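RNA-dependent RNA polymerase (Qualyub virus, PDB 6DX1) contains, in the region described here, a viral OTU-domain cysteine protease that probably strips ubiquitin or related modifiers from proteins. Local coordinates at residues A[14-19]-A[106-111]; A[70-73]-A[78-81]; A[115-120]-A[149-154]. All coordinates share one frame; numbering follows the deposited sequence.

Interaction 1: residues A[14-19]-A[106-111]; sequences FDNCSQ and ILSKLL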
# COMPACT_ATOMS: atom_id res chain seq x y z
N PHE A 14 6.27 -13.57 1.65
CA PHE A 14 6.06 -13.74 3.08
C PHE A 14 4.57 -13.60 3.39
O PHE A 14 3.97 -12.61 2.98
CB PHE A 14 6.85 -12.68 3.86
CG PHE A 14 6.71 -12.79 5.35
CD1 PHE A 14 5.73 -12.08 6.02
CD2 PHE A 14 7.56 -13.60 6.09
CE1 PHE A 14 5.59 -12.17 7.40
CE2 PHE A 14 7.43 -13.69 7.47
CZ PHE A 14 6.44 -12.97 8.12
N ASP A 15 3.98 -14.57 4.09
CA ASP A 15 2.57 -14.51 4.46
C ASP A 15 1.71 -14.17 3.25
O ASP A 15 1.74 -14.90 2.25
CB ASP A 15 2.38 -13.51 5.61
CG ASP A 15 0.97 -13.55 6.20
OD1 ASP A 15 0.51 -14.62 6.63
OD2 ASP A 15 0.33 -12.48 6.24
N ASN A 16 0.95 -13.07 3.28
CA ASN A 16 0.08 -12.76 2.14
C ASN A 16 0.74 -11.85 1.11
O ASN A 16 0.05 -11.32 0.24
CB ASN A 16 -1.26 -12.18 2.62
CG ASN A 16 -1.18 -10.70 3.04
OD1 ASN A 16 -0.13 -10.19 3.42
ND2 ASN A 16 -2.33 -10.02 2.97
N CYS A 17 2.06 -11.70 1.16
CA CYS A 17 2.80 -10.80 0.27
C CYS A 17 3.47 -11.59 -0.85
O CYS A 17 4.10 -12.62 -0.59
CB CYS A 17 3.85 -10.02 1.06
SG CYS A 17 4.86 -8.93 0.05
N SER A 18 3.31 -11.11 -2.08
CA SER A 18 4.00 -11.68 -3.24
C SER A 18 4.54 -10.54 -4.10
O SER A 18 4.19 -9.37 -3.92
CB SER A 18 3.06 -12.59 -4.05
OG SER A 18 1.86 -11.91 -4.44
N GLN A 19 5.42 -10.88 -5.06
CA GLN A 19 6.08 -9.85 -5.87
C GLN A 19 6.30 -10.36 -7.29
O GLN A 19 6.32 -11.56 -7.54
CB GLN A 19 7.43 -9.44 -5.25
CG GLN A 19 8.50 -10.52 -5.34
CD GLN A 19 9.76 -10.14 -4.59
OE1 GLN A 19 9.88 -9.04 -4.07
NE2 GLN A 19 10.72 -11.06 -4.55
N ILE A 106 -1.47 -4.47 7.00
CA ILE A 106 -2.57 -4.19 7.92
C ILE A 106 -3.84 -3.88 7.15
O ILE A 106 -4.92 -4.40 7.45
CB ILE A 106 -2.21 -3.03 8.87
CG1 ILE A 106 -1.09 -3.43 9.83
CG2 ILE A 106 -3.45 -2.57 9.64
CD1 ILE A 106 -0.54 -2.25 10.63
N LEU A 107 -3.74 -3.00 6.15
CA LEU A 107 -4.95 -2.58 5.44
C LEU A 107 -5.53 -3.71 4.59
O LEU A 107 -6.76 -3.82 4.47
CB LEU A 107 -4.65 -1.35 4.58
CG LEU A 107 -4.44 -0.11 5.45
CD1 LEU A 107 -3.67 0.94 4.67
CD2 LEU A 107 -5.79 0.42 5.92
N SER A 108 -4.68 -4.54 3.98
CA SER A 108 -5.22 -5.67 3.20
C SER A 108 -6.08 -6.57 4.07
O SER A 108 -7.10 -7.11 3.61
CB SER A 108 -4.07 -6.45 2.55
OG SER A 108 -3.33 -7.19 3.51
N LYS A 109 -5.71 -6.73 5.34
CA LYS A 109 -6.41 -7.63 6.25
C LYS A 109 -7.59 -6.95 6.94
O LYS A 109 -8.60 -7.61 7.21
CB LYS A 109 -5.42 -8.20 7.27
CG LYS A 109 -4.37 -9.08 6.58
CD LYS A 109 -3.24 -9.54 7.50
CE LYS A 109 -2.37 -10.58 6.78
NZ LYS A 109 -1.18 -10.99 7.61
N LEU A 110 -7.49 -5.65 7.21
CA LEU A 110 -8.62 -4.91 7.77
C LEU A 110 -9.72 -4.73 6.74
O LEU A 110 -10.90 -4.99 7.02
CB LEU A 110 -8.14 -3.55 8.29
CG LEU A 110 -9.24 -2.52 8.60
CD1 LEU A 110 -10.07 -2.93 9.80
CD2 LEU A 110 -8.64 -1.14 8.82
N LEU A 111 -9.36 -4.27 5.55
CA LEU A 111 -10.34 -3.95 4.52
C LEU A 111 -10.75 -5.15 3.69
O LEU A 111 -11.73 -5.06 2.94
CB LEU A 111 -9.80 -2.86 3.59
CG LEU A 111 -9.40 -1.56 4.31
CD1 LEU A 111 -8.64 -0.66 3.36
CD2 LEU A 111 -10.65 -0.84 4.85
O HOH W 1 -1.57 -13.87 8.57
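Asp15 and Asn16, the two corner residues of a tight β-hairpin, reach across to Lys109 and Ser108 on helix 101-111 of the OTU fold. Both bonds are polar and both run from side chain to side chain. Lys109 NZ makes a salt bridge, modelled unusually short at 2.5 Å, to Asp15 OD2, which it meets on the syn side and 22° out of the carboxylate plane. One water joins the charged groups a second time: it donates to Asp15 OD1 at 2.9 Å and accepts from Lys109 NZ at 3.1 Å. Lysine suits this place because its chain runs extended beyond CG and spans the gap between helix and hairpin, approaching the aspartate from the opposite direction. The same ammonium also pairs with Glu105 and bonds to the backbone oxygen of Glu74, so two carboxylates and a carbonyl gather round one positive charge. Beside it, Asn16 ND2 donates to Ser108 OG at 3.0 Å, with an N-H...O angle of 153° and the oxygen lying in the amide plane. Ser108 OG accepts here while its hydroxyl also bonds to the backbone oxygen of Glu105, one turn back in the helix, so two bonds fix the serine's polar group. Trp132 of strand 125-132 touches both side chains. The hairpin corner is a type II' turn from Phe14 to Cys17, and Asp15 takes the positive phi (50°) that the first corner of such a turn requires. The turn is closed by Cys17 N bonding to Phe14 O at 2.8 Å.

Interaction 2: residues A[70-73]-A[78-81]; sequences TNWD and VHQY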
# COMPACT_ATOMS: atom_id res chain seq x y z
N THR A 70 -6.60 -4.79 17.86
CA THR A 70 -7.68 -5.77 17.95
C THR A 70 -7.33 -7.09 17.29
O THR A 70 -7.92 -8.13 17.64
CB THR A 70 -8.96 -5.20 17.33
OG1 THR A 70 -8.74 -4.92 15.94
CG2 THR A 70 -9.38 -3.91 18.05
N ASN A 71 -6.39 -7.09 16.35
CA ASN A 71 -6.13 -8.24 15.50
C ASN A 71 -4.64 -8.51 15.38
O ASN A 71 -4.16 -8.98 14.34
CB ASN A 71 -6.75 -8.04 14.11
CG ASN A 71 -8.27 -8.08 14.13
OD1 ASN A 71 -8.92 -7.17 14.67
ND2 ASN A 71 -8.85 -9.11 13.54
N TRP A 72 -3.89 -8.24 16.45
CA TRP A 72 -2.44 -8.37 16.43
C TRP A 72 -1.99 -9.74 15.94
O TRP A 72 -1.00 -9.85 15.20
CB TRP A 72 -1.88 -8.12 17.84
CG TRP A 72 -0.39 -8.15 17.94
CD1 TRP A 72 0.37 -9.12 18.55
CD2 TRP A 72 0.53 -7.18 17.44
NE1 TRP A 72 1.70 -8.80 18.46
CE2 TRP A 72 1.83 -7.62 17.79
CE3 TRP A 72 0.39 -5.98 16.74
CZ2 TRP A 72 2.98 -6.90 17.44
CZ3 TRP A 72 1.53 -5.26 16.40
CH2 TRP A 72 2.81 -5.73 16.75
N ASP A 73 -2.72 -10.79 16.32
CA ASP A 73 -2.31 -12.15 16.00
C ASP A 73 -2.26 -12.43 14.50
O ASP A 73 -1.58 -13.37 14.09
CB ASP A 73 -3.24 -13.17 16.67
CG ASP A 73 -2.99 -13.30 18.15
OD1 ASP A 73 -1.92 -12.86 18.63
OD2 ASP A 73 -3.87 -13.85 18.85
N VAL A 78 3.99 -7.31 10.48
CA VAL A 78 4.16 -6.25 11.47
C VAL A 78 5.05 -6.74 12.61
O VAL A 78 5.87 -5.98 13.14
CB VAL A 78 2.79 -5.80 12.01
CG1 VAL A 78 2.95 -4.72 13.09
CG2 VAL A 78 1.90 -5.28 10.87
N HIS A 79 4.90 -8.02 12.99
CA HIS A 79 5.67 -8.57 14.11
C HIS A 79 7.17 -8.53 13.87
O HIS A 79 7.94 -8.57 14.84
CB HIS A 79 5.26 -10.01 14.37
CG HIS A 79 3.83 -10.18 14.74
ND1 HIS A 79 3.20 -11.41 14.72
CD2 HIS A 79 2.90 -9.28 15.13
CE1 HIS A 79 1.94 -11.25 15.08
NE2 HIS A 79 1.73 -9.97 15.34
N GLN A 80 7.60 -8.48 12.61
CA GLN A 80 9.02 -8.44 12.31
C GLN A 80 9.67 -7.15 12.79
O GLN A 80 10.89 -7.11 12.99
CB GLN A 80 9.26 -8.59 10.81
CG GLN A 80 8.71 -9.87 10.20
CD GLN A 80 8.89 -9.90 8.69
OE1 GLN A 80 8.33 -9.08 7.96
NE2 GLN A 80 9.68 -10.86 8.22
N TYR A 81 8.87 -6.09 12.99
CA TYR A 81 9.39 -4.77 13.27
C TYR A 81 8.88 -4.16 14.57
O TYR A 81 9.47 -3.18 15.03
CB TYR A 81 9.05 -3.81 12.12
CG TYR A 81 9.60 -4.27 10.79
CD1 TYR A 81 10.96 -4.22 10.53
CD2 TYR A 81 8.76 -4.75 9.79
CE1 TYR A 81 11.47 -4.64 9.32
CE2 TYR A 81 9.26 -5.17 8.58
CZ TYR A 81 10.62 -5.11 8.35
OH TYR A 81 11.14 -5.53 7.14
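The backbone brings Trp72 and His79 to 8.4 Å between their CA atoms, as the chain leaves helix 57-70 through a short 3-10 segment and bends back into the short helix 76-79. The two side chains run antiparallel past one another. With CG of Trp72 swung away from its own N (chi1 -177°), the indole is carried to the imidazole, and His79 CD2 comes to rest 3.2 Å above one indole face, offset toward the rim. The two planes are inclined at 43°, so the rings meet obliquely. Farther along the indole, CZ3 touches Val78 CG1 at 3.6 Å. Valine suits this point because its two methyls serve two neighbours: CG1 meets the tryptophan, while CG2 packs on Ile106 of helix 101-111, tying the turn to the helical side of the OTU fold. A wide flat indole, for its part, can take both a ring and a methyl group. The same imidazole edge also donates, through His79 NE2, to the backbone oxygen Trp72 O at 2.7 Å. That bond is bent, with an N-H...O angle of 135°, and the donor stands above the carbonyl plane. The chemistry implies that NE2 of His79 carries a proton, and that Trp72 holds the imidazole at two points, through its backbone oxygen and through its ring, which together restrict the rotation of the histidine side chain.

Interaction 3: residues A[115-120]-A[149-154]; sequences VIFWKC and DHFDFL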
# COMPACT_ATOMS: atom_id res chain seq x y z
N VAL A 115 -3.76 -4.92 -1.85
CA VAL A 115 -3.00 -3.67 -1.96
C VAL A 115 -1.79 -3.96 -2.84
O VAL A 115 -1.07 -4.94 -2.59
CB VAL A 115 -2.56 -3.15 -0.58
CG1 VAL A 115 -1.72 -1.87 -0.72
CG2 VAL A 115 -3.76 -2.92 0.33
N ILE A 116 -1.56 -3.13 -3.86
CA ILE A 116 -0.44 -3.33 -4.78
C ILE A 116 0.39 -2.06 -4.87
O ILE A 116 -0.16 -0.97 -5.04
CB ILE A 116 -0.91 -3.76 -6.18
CG1 ILE A 116 -1.82 -4.98 -6.09
CG2 ILE A 116 0.30 -4.07 -7.06
CD1 ILE A 116 -2.48 -5.32 -7.44
N PHE A 117 1.71 -2.21 -4.75
CA PHE A 117 2.68 -1.15 -5.04
C PHE A 117 3.27 -1.41 -6.42
O PHE A 117 3.94 -2.43 -6.62
CB PHE A 117 3.84 -1.14 -4.04
CG PHE A 117 3.48 -0.87 -2.60
CD1 PHE A 117 2.19 -0.53 -2.20
CD2 PHE A 117 4.48 -0.97 -1.62
CE1 PHE A 117 1.91 -0.28 -0.85
CE2 PHE A 117 4.21 -0.73 -0.28
CZ PHE A 117 2.93 -0.39 0.11
N TRP A 118 3.10 -0.46 -7.34
CA TRP A 118 3.63 -0.57 -8.69
C TRP A 118 4.84 0.34 -8.82
O TRP A 118 4.71 1.57 -8.75
CB TRP A 118 2.55 -0.20 -9.71
CG TRP A 118 1.31 -1.04 -9.71
CD1 TRP A 118 0.06 -0.68 -9.27
CD2 TRP A 118 1.17 -2.37 -10.23
NE1 TRP A 118 -0.85 -1.71 -9.47
CE2 TRP A 118 -0.19 -2.76 -10.07
CE3 TRP A 118 2.06 -3.28 -10.82
CZ2 TRP A 118 -0.67 -4.01 -10.47
CZ3 TRP A 118 1.58 -4.53 -11.22
CH2 TRP A 118 0.23 -4.88 -11.04
N LYS A 119 6.02 -0.26 -9.02
CA LYS A 119 7.27 0.50 -9.05
C LYS A 119 7.43 1.25 -10.36
O LYS A 119 7.36 0.66 -11.45
CB LYS A 119 8.46 -0.46 -8.86
CG LYS A 119 9.82 0.22 -8.96
CD LYS A 119 10.94 -0.83 -8.96
CE LYS A 119 12.31 -0.17 -8.89
NZ LYS A 119 13.39 -1.17 -9.09
N CYS A 120 7.70 2.56 -10.28
CA CYS A 120 7.82 3.37 -11.48
C CYS A 120 8.82 4.49 -11.21
O CYS A 120 8.64 5.26 -10.28
CB CYS A 120 6.46 3.96 -11.88
SG CYS A 120 6.52 5.15 -13.27
N ASP A 149 10.43 6.68 -1.76
CA ASP A 149 9.29 6.14 -1.04
C ASP A 149 8.08 7.06 -1.10
O ASP A 149 7.27 7.10 -0.16
CB ASP A 149 9.65 5.81 0.40
CG ASP A 149 10.37 4.49 0.51
OD1 ASP A 149 11.21 4.35 1.41
OD2 ASP A 149 10.11 3.60 -0.34
N HIS A 150 7.94 7.78 -2.20
CA HIS A 150 6.71 8.52 -2.43
C HIS A 150 5.68 7.61 -3.09
O HIS A 150 6.01 6.81 -3.97
CB HIS A 150 6.95 9.74 -3.31
CG HIS A 150 5.69 10.51 -3.57
ND1 HIS A 150 5.13 11.36 -2.64
CD2 HIS A 150 4.84 10.49 -4.62
CE1 HIS A 150 4.00 11.85 -3.12
NE2 HIS A 150 3.80 11.33 -4.32
N PHE A 151 4.43 7.74 -2.66
CA PHE A 151 3.31 6.98 -3.21
C PHE A 151 2.26 7.93 -3.76
O PHE A 151 1.83 8.85 -3.06
CB PHE A 151 2.63 6.11 -2.14
CG PHE A 151 3.49 5.00 -1.59
CD1 PHE A 151 3.53 3.76 -2.21
CD2 PHE A 151 4.22 5.18 -0.42
CE1 PHE A 151 4.32 2.72 -1.68
CE2 PHE A 151 5.00 4.16 0.12
CZ PHE A 151 5.05 2.93 -0.53
N ASP A 152 1.82 7.67 -4.98
CA ASP A 152 0.63 8.30 -5.54
C ASP A 152 -0.46 7.25 -5.72
O ASP A 152 -0.22 6.04 -5.63
CB ASP A 152 0.96 8.97 -6.87
CG ASP A 152 1.92 10.14 -6.70
OD1 ASP A 152 2.96 10.16 -7.39
OD2 ASP A 152 1.61 11.04 -5.88
N PHE A 153 -1.69 7.71 -5.97
CA PHE A 153 -2.82 6.81 -6.09
C PHE A 153 -3.12 6.54 -7.56
O PHE A 153 -3.00 7.43 -8.41
CB PHE A 153 -4.05 7.42 -5.41
CG PHE A 153 -5.29 6.58 -5.52
CD1 PHE A 153 -5.29 5.25 -5.13
CD2 PHE A 153 -6.48 7.14 -5.95
CE1 PHE A 153 -6.44 4.48 -5.20
CE2 PHE A 153 -7.64 6.38 -6.03
CZ PHE A 153 -7.62 5.04 -5.66
N LEU A 154 -3.50 5.30 -7.87
CA LEU A 154 -3.81 4.92 -9.24
C LEU A 154 -5.25 4.43 -9.31
O LEU A 154 -5.63 3.53 -8.56
CB LEU A 154 -2.86 3.82 -9.73
CG LEU A 154 -1.40 4.22 -9.92
CD1 LEU A 154 -0.59 2.94 -10.14
CD2 LEU A 154 -1.21 5.17 -11.07
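This is a buried, apolar contact between strands 114-120 and 150-156, which are not neighbours in the mixed β-sheet of the OTU fold: strand 140-146 runs between them, so no backbone hydrogen bond joins the two and side chains must bridge the distance. They do so on both sheet faces. On one, Phe151 turns its edge toward the face of Phe117 in a tilted edge-to-face pair, with centroids 4.7 Å apart and planes at 57°. Phe151 CE1 lies over the centre of the Phe117 ring, 3.5 Å above its plane. His145 of the intervening strand contacts both, stacking on Phe151 and meeting Phe117 edge-to-face, while Phe42 of helix 41-51 also touches Phe117. Flat rings suit this layer because they are long enough to reach across a strand. On the other face, Leu154 CD1 meets Trp118 CD1 at 3.8 Å, one methyl of the branched leucine coming obliquely to the five-membered ring of the indole. Trp118 is steadied by its N-H, since NE1 bonds to Asn142 OD1 of the middle strand. The phenylalanine layer lies next to the probable active site: His150 touches Cys41, consistent with the Cys-His-Asp triad of OTU proteases. There His150 NE2 donates to Asp152 OD2 at 2.7 Å, with an N-H...O angle of 152° and the donor 49° out of the carboxylate plane.

Overall arrangement
Along the chain, interaction 2 falls within the span bridged by interaction 1, and interaction 3 opens after both. Interactions 1 and 2 have centres about 12 Å apart and touch through Ile106 and Val78, so the 70-81 turn packs on the same helix, 101-111, that meets the hairpin corner. That helix runs on into strand 114-120, where the backbone N of Ser108 packs on Val115 CG2; the centres of interactions 1 and 3 are about 15 Å apart. Interactions 2 and 3 do not touch; their centres lie about 23 Å apart. Interactions 1 and 3 thus both reach the same mixed sheet of the protease, while interaction 2 lies on its helical side.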